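Local coordinates for protein glycoside hydrolase family 43 (Halothermothrix orenii, PDB 4QQS) that hydrolyses glycosidic bonds as a thermostable five-bladed beta-propeller glycosidase with alpha-L-arabinofuranosidase activity, probably acting in the breakdown of plant polysaccharides such as xylan, at residues Arg285-Tyr293 with Lys302-Arg313. Sequence-based numbering, arbitrary orientation.
Sequences RTVNIDRLY and KGPTRSPQPGPR
Lys-302 meets Arg-291 through the backbone, its N donating to Arg-291 O over 2.9 Å, while the edge of the Tyr-293 ring lies near Lys-302 N. A water sits beside this bond: it donates to Asp-290 OD1 and Lys-302 O and accepts from Arg-291 N. Gly-303 leads into a cis peptide before Pro-304, and here the chain bends round the end of Asp-290. Thr-305 then grips that carboxylate twice. Its N reaches Asp-290 OD2 at 2.9 Å, on the syn side but 26° out of the plane, and its OG1 gives a short 2.7 Å bond to the syn lone pair of Asp-290 OD1. With chi1 at 67°, Thr-305 OG1 lies between its own N and carbonyl carbon, facing the carboxylate. Tyr-272 and Tyr-5 add hydroxyl bonds to the carboxylate, probably favouring its charged form. Arg-306, bent at chi2 and chi3, brings NH1 to 3.3 Å from Asn-288 OD1; the guanidinium and amide planes lie only 9° apart, but the angle is too poor for a hydrogen bond, and Asn-288 ND2 is bonded to Thr-274 and Tyr-272. At Gln-309, OE1 accepts from a second water that accepts from Arg-291 NH1. The extended Arg-291 side chain presents its guanidinium end-on to Pro-310 O, with NH1 at 2.9 Å and NH2 at 3.1 Å from that one oxygen, which lies in the guanidinium plane. Arg-291 NH2 also makes a weak bond to Gly-311 O, and Arg-291 NE forms a salt bridge with Glu-267. Pro-312 CG touches Ile-289 CD1, 3.9 Å away, the side chains crossing at about a right angle. The C-terminal tail thus curves back over strand 285-295, which runs between strands 268-275 and 298-302 in a four-stranded antiparallel propeller blade, with Asn-7 bonded to both Ile-289 O and Thr-305 O.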
ATOM      1  N   ARG A 285      13.135   1.144  -5.788  1.00  8.97           N
ATOM      2  CA  ARG A 285      12.846   1.881  -4.567  1.00  8.80           C
ATOM      3  C   ARG A 285      13.308   1.082  -3.350  1.00  8.25           C
ATOM      4  O   ARG A 285      13.688  -0.091  -3.451  1.00  8.53           O
ATOM      5  CB  ARG A 285      11.373   2.268  -4.502  1.00  9.38           C
ATOM      6  CG  ARG A 285      11.061   3.319  -5.582  1.00 11.13           C
ATOM      7  CD  ARG A 285       9.770   3.178  -6.289  1.00 13.13           C
ATOM      8  NE  ARG A 285       9.504   1.850  -6.823  1.00 12.45           N
ATOM      9  CZ  ARG A 285       8.286   1.513  -7.183  1.00 12.69           C
ATOM     10  NH1 ARG A 285       7.324   2.416  -7.078  1.00 14.13           N
ATOM     11  NH2 ARG A 285       8.016   0.307  -7.632  1.00 14.66           N
ATOM     12  N   THR A 286      13.290   1.752  -2.205  1.00  8.68           N
ATOM     13  CA  THR A 286      13.843   1.233  -0.975  1.00  8.93           C
ATOM     14  C   THR A 286      12.905   1.576   0.188  1.00  7.98           C
ATOM     15  O   THR A 286      12.093   2.486   0.089  1.00  8.64           O
ATOM     16  CB  THR A 286      15.278   1.762  -0.775  1.00 10.44           C
ATOM     17  OG1 THR A 286      15.922   1.083   0.306  1.00 10.79           O
ATOM     18  CG2 THR A 286      15.287   3.244  -0.520  1.00 10.76           C
ATOM     19  N   VAL A 287      13.000   0.815   1.271  1.00  8.30           N
ATOM     20  CA  VAL A 287      12.075   0.866   2.386  1.00  8.21           C
ATOM     21  C   VAL A 287      12.519   1.857   3.459  1.00  7.73           C
ATOM     22  O   VAL A 287      13.704   1.924   3.806  1.00  8.64           O
ATOM     23  CB  VAL A 287      11.949  -0.546   3.010  1.00  9.60           C
ATOM     24  CG1 VAL A 287      11.020  -0.538   4.208  1.00 11.40           C
ATOM     25  CG2 VAL A 287      11.455  -1.557   1.979  1.00 10.16           C
ATOM     26  N   ASN A 288      11.551   2.591   4.006  1.00  7.53           N
ATOM     27  CA  ASN A 288      11.767   3.603   5.038  1.00  7.76           C
ATOM     28  C   ASN A 288      10.652   3.534   6.055  1.00  7.55           C
ATOM     29  O   ASN A 288       9.539   3.102   5.739  1.00  7.83           O
ATOM     30  CB  ASN A 288      11.749   5.009   4.449  1.00  7.98           C
ATOM     31  CG  ASN A 288      12.712   5.171   3.310  1.00  8.95           C
ATOM     32  OD1 ASN A 288      13.880   5.493   3.503  1.00 10.87           O
ATOM     33  ND2 ASN A 288      12.251   4.877   2.116  1.00  8.76           N
ATOM     34  N   ILE A 289      10.938   3.997   7.270  1.00  7.75           N
ATOM     35  CA  ILE A 289       9.914   4.170   8.292  1.00  8.04           C
ATOM     36  C   ILE A 289      10.018   5.559   8.897  1.00  8.02           C
ATOM     37  O   ILE A 289      11.099   6.162   8.931  1.00  8.62           O
ATOM     38  CB  ILE A 289       9.999   3.099   9.411  1.00  8.18           C
ATOM     39  CG1 ILE A 289      11.254   3.277  10.274  1.00  9.42           C
ATOM     40  CG2 ILE A 289       9.912   1.692   8.803  1.00  8.87           C
ATOM     41  CD1 ILE A 289      11.342   2.280  11.399  1.00  9.98           C
ATOM     42  N   ASP A 290       8.905   6.084   9.395  1.00  7.78           N
ATOM     43  CA  ASP A 290       8.952   7.305  10.188  1.00  7.96           C
ATOM     44  C   ASP A 290       7.701   7.397  11.052  1.00  7.71           C
ATOM     45  O   ASP A 290       6.698   6.730  10.804  1.00  8.03           O
ATOM     46  CB  ASP A 290       9.117   8.565   9.305  1.00  8.24           C
ATOM     47  CG  ASP A 290      10.576   8.929   9.020  1.00  8.39           C
ATOM     48  OD1 ASP A 290      11.399   8.947   9.968  1.00  9.28           O
ATOM     49  OD2 ASP A 290      10.885   9.254   7.841  1.00  8.75           O
ATOM     50  N   ARG A 291       7.772   8.230  12.084  1.00  8.29           N
ATOM     51  CA  ARG A 291       6.686   8.362  13.038  1.00  8.35           C
ATOM     52  C   ARG A 291       5.487   9.082  12.439  1.00  8.11           C
ATOM     53  O   ARG A 291       5.639  10.096  11.771  1.00  9.61           O
ATOM     54  CB  ARG A 291       7.180   9.078  14.295  1.00  9.16           C
ATOM     55  CG  ARG A 291       8.070   8.178  15.132  1.00 10.29           C
ATOM     56  CD  ARG A 291       8.641   8.870  16.389  1.00 11.72           C
ATOM     57  NE  ARG A 291       9.157   7.836  17.290  1.00 12.78           N
ATOM     58  CZ  ARG A 291      10.360   7.273  17.223  1.00 13.34           C
ATOM     59  NH1 ARG A 291      11.289   7.717  16.390  1.00 13.50           N
ATOM     60  NH2 ARG A 291      10.641   6.264  18.031  1.00 13.96           N
ATOM     61  N   LEU A 292       4.313   8.522  12.720  1.00  8.08           N
ATOM     62  CA  LEU A 292       3.023   9.001  12.245  1.00  8.15           C
ATOM     63  C   LEU A 292       2.178   9.305  13.477  1.00  8.56           C
ATOM     64  O   LEU A 292       2.154   8.508  14.412  1.00  9.66           O
ATOM     65  CB  LEU A 292       2.361   7.882  11.441  1.00  8.50           C
ATOM     66  CG  LEU A 292       1.027   8.191  10.788  1.00  9.26           C
ATOM     67  CD1 LEU A 292       1.231   9.140   9.619  1.00  9.99           C
ATOM     68  CD2 LEU A 292       0.372   6.919  10.308  1.00 10.88           C
ATOM     69  N   TYR A 293       1.490  10.440  13.500  1.00  8.98           N
ATOM     70  CA  TYR A 293       0.712  10.820  14.680  1.00  9.87           C
ATOM     71  C   TYR A 293      -0.382  11.801  14.297  1.00  9.34           C
ATOM     72  O   TYR A 293      -0.340  12.410  13.239  1.00 10.03           O
ATOM     73  CB  TYR A 293       1.624  11.426  15.758  1.00 10.54           C
ATOM     74  CG  TYR A 293       2.310  12.712  15.339  1.00 11.17           C
ATOM     75  CD1 TYR A 293       3.436  12.690  14.532  1.00 12.38           C
ATOM     76  CD2 TYR A 293       1.842  13.953  15.769  1.00 11.22           C
ATOM     77  CE1 TYR A 293       4.077  13.858  14.150  1.00 13.36           C
ATOM     78  CE2 TYR A 293       2.488  15.126  15.410  1.00 12.37           C
ATOM     79  CZ  TYR A 293       3.605  15.078  14.594  1.00 13.54           C
ATOM     80  OH  TYR A 293       4.249  16.236  14.207  1.00 15.42           O
ATOM     81  N   LYS A 302       6.495  12.795  11.115  1.00 10.72           N
ATOM     82  CA  LYS A 302       7.779  13.384  11.436  1.00 11.91           C
ATOM     83  C   LYS A 302       8.769  12.832  10.417  1.00 11.69           C
ATOM     84  O   LYS A 302       9.361  11.778  10.608  1.00 12.31           O
ATOM     85  CB  LYS A 302       8.205  13.032  12.855  1.00 14.41           C
ATOM     86  CG  LYS A 302       9.480  13.724  13.268  1.00 18.18           C
ATOM     87  CD  LYS A 302       9.919  13.328  14.668  1.00 21.32           C
ATOM     88  CE  LYS A 302      11.078  14.198  15.153  1.00 23.73           C
ATOM     89  NZ  LYS A 302      12.157  14.306  14.134  1.00 25.28           N
ATOM     90  N   GLY A 303       8.915  13.516   9.295  1.00 12.40           N
ATOM     91  CA  GLY A 303       9.770  13.024   8.236  1.00 12.77           C
ATOM     92  C   GLY A 303       9.500  13.725   6.922  1.00 12.34           C
ATOM     93  O   GLY A 303       8.716  14.674   6.854  1.00 13.76           O
ATOM     94  N   PRO A 304      10.127  13.245   5.857  1.00 11.43           N
ATOM     95  CA  PRO A 304      10.952  12.033   5.829  1.00 10.36           C
ATOM     96  C   PRO A 304      12.340  12.278   6.404  1.00 10.57           C
ATOM     97  O   PRO A 304      12.922  13.346   6.187  1.00 11.68           O
ATOM     98  CB  PRO A 304      11.031  11.728   4.339  1.00 10.98           C
ATOM     99  CG  PRO A 304      10.997  13.086   3.699  1.00 12.25           C
ATOM    100  CD  PRO A 304      10.038  13.885   4.533  1.00 12.11           C
ATOM    101  N   THR A 305      12.870  11.299   7.130  1.00 10.90           N
ATOM    102  CA  THR A 305      14.181  11.442   7.750  1.00 11.79           C
ATOM    103  C   THR A 305      15.226  10.570   7.076  1.00 13.31           C
ATOM    104  O   THR A 305      14.929   9.517   6.512  1.00 12.79           O
ATOM    105  CB  THR A 305      14.169  11.073   9.242  1.00 11.61           C
ATOM    106  OG1 THR A 305      13.918   9.673   9.394  1.00 11.74           O
ATOM    107  CG2 THR A 305      13.157  11.881  10.006  1.00 11.89           C
ATOM    108  N   ARG A 306      16.473  11.033   7.168  1.00 15.38           N
ATOM    109  CA  ARG A 306      17.644  10.268   6.749  1.00 18.42           C
ATOM    110  C   ARG A 306      18.800  10.513   7.701  1.00 19.92           C
ATOM    111  O   ARG A 306      19.944  10.603   7.278  1.00 22.18           O
ATOM    112  CB  ARG A 306      18.081  10.681   5.350  1.00 21.54           C
ATOM    113  CG  ARG A 306      17.201  10.154   4.283  1.00 24.15           C
ATOM    114  CD  ARG A 306      17.451   8.703   4.084  1.00 25.50           C
ATOM    115  NE  ARG A 306      17.853   8.435   2.709  1.00 26.40           N
ATOM    116  CZ  ARG A 306      17.040   7.990   1.756  1.00 26.47           C
ATOM    117  NH1 ARG A 306      15.751   7.748   2.005  1.00 27.30           N
ATOM    118  NH2 ARG A 306      17.520   7.771   0.542  1.00 26.18           N
ATOM    119  N   SER A 307      18.487  10.646   8.978  1.00 20.02           N
ATOM    120  CA  SER A 307      19.478  10.821  10.026  1.00 20.16           C
ATOM    121  C   SER A 307      19.024   9.957  11.191  1.00 18.88           C
ATOM    122  O   SER A 307      17.879   9.532  11.221  1.00 17.79           O
ATOM    123  CB  SER A 307      19.549  12.282  10.450  1.00 21.41           C
ATOM    124  OG  SER A 307      18.287  12.745  10.893  1.00 22.30           O
ATOM    125  N   PRO A 308      19.911   9.692  12.153  1.00 18.50           N
ATOM    126  CA  PRO A 308      19.536   8.790  13.247  1.00 17.97           C
ATOM    127  C   PRO A 308      18.317   9.259  14.051  1.00 16.75           C
ATOM    128  O   PRO A 308      18.276  10.410  14.503  1.00 17.77           O
ATOM    129  CB  PRO A 308      20.789   8.777  14.124  1.00 18.98           C
ATOM    130  CG  PRO A 308      21.894   9.077  13.179  1.00 19.72           C
ATOM    131  CD  PRO A 308      21.333  10.067  12.217  1.00 19.63           C
ATOM    132  N   GLN A 309      17.358   8.357  14.229  1.00 15.54           N
ATOM    133  CA  GLN A 309      16.126   8.630  14.961  1.00 15.35           C
ATOM    134  C   GLN A 309      16.008   7.636  16.098  1.00 15.89           C
ATOM    135  O   GLN A 309      16.502   6.521  15.981  1.00 16.32           O
ATOM    136  CB  GLN A 309      14.908   8.441  14.058  1.00 14.93           C
ATOM    137  CG  GLN A 309      14.908   9.283  12.812  1.00 14.63           C
ATOM    138  CD  GLN A 309      14.851  10.756  13.096  1.00 15.00           C
ATOM    139  OE1 GLN A 309      13.979  11.234  13.826  1.00 15.41           O
ATOM    140  NE2 GLN A 309      15.788  11.500  12.518  1.00 15.30           N
ATOM    141  N   PRO A 310      15.312   8.015  17.182  1.00 16.29           N
ATOM    142  CA  PRO A 310      15.055   7.040  18.244  1.00 16.38           C
ATOM    143  C   PRO A 310      14.360   5.801  17.695  1.00 15.58           C
ATOM    144  O   PRO A 310      13.441   5.896  16.877  1.00 15.06           O
ATOM    145  CB  PRO A 310      14.139   7.798  19.210  1.00 17.35           C
ATOM    146  CG  PRO A 310      14.467   9.231  18.984  1.00 17.90           C
ATOM    147  CD  PRO A 310      14.745   9.333  17.511  1.00 17.02           C
ATOM    148  N   GLY A 311      14.820   4.635  18.127  1.00 15.75           N
ATOM    149  CA  GLY A 311      14.251   3.387  17.663  1.00 14.90           C
ATOM    150  C   GLY A 311      12.762   3.290  17.959  1.00 14.04           C
ATOM    151  O   GLY A 311      12.290   3.889  18.917  1.00 14.23           O
ATOM    152  N   PRO A 312      12.010   2.546  17.135  1.00 13.19           N
ATOM    153  CA  PRO A 312      10.596   2.330  17.450  1.00 12.68           C
ATOM    154  C   PRO A 312      10.432   1.839  18.887  1.00 12.56           C
ATOM    155  O   PRO A 312      11.150   0.935  19.308  1.00 13.37           O
ATOM    156  CB  PRO A 312      10.180   1.268  16.422  1.00 12.78           C
ATOM    157  CG  PRO A 312      11.069   1.540  15.251  1.00 12.89           C
ATOM    158  CD  PRO A 312      12.396   1.900  15.866  1.00 13.30           C
ATOM    159  N   ARG A 313       9.527   2.456  19.640  1.00 12.13           N
ATOM    160  CA  ARG A 313       9.453   2.217  21.078  1.00 12.13           C
ATOM    161  C   ARG A 313       9.186   0.756  21.394  1.00 13.36           C
ATOM    162  O   ARG A 313       8.315   0.113  20.815  1.00 12.98           O
ATOM    163  CB  ARG A 313       8.404   3.119  21.734  1.00 12.39           C
ATOM    164  CG  ARG A 313       8.866   4.582  21.892  1.00 12.33           C
ATOM    165  CD  ARG A 313       7.735   5.521  22.325  1.00 12.36           C
ATOM    166  NE  ARG A 313       7.000   4.866  23.384  1.00 12.27           N
ATOM    167  CZ  ARG A 313       7.323   4.855  24.663  1.00 11.63           C
ATOM    168  NH1 ARG A 313       8.282   5.641  25.132  1.00 13.43           N
ATOM    169  NH2 ARG A 313       6.621   4.089  25.474  1.00 12.40           N
TER
HETATM  170  O   HOH W   1      10.193   9.863  12.315  1.00 10.67           O
HETATM  171  O   HOH W   2      11.591  10.071  14.662  1.00 12.87           O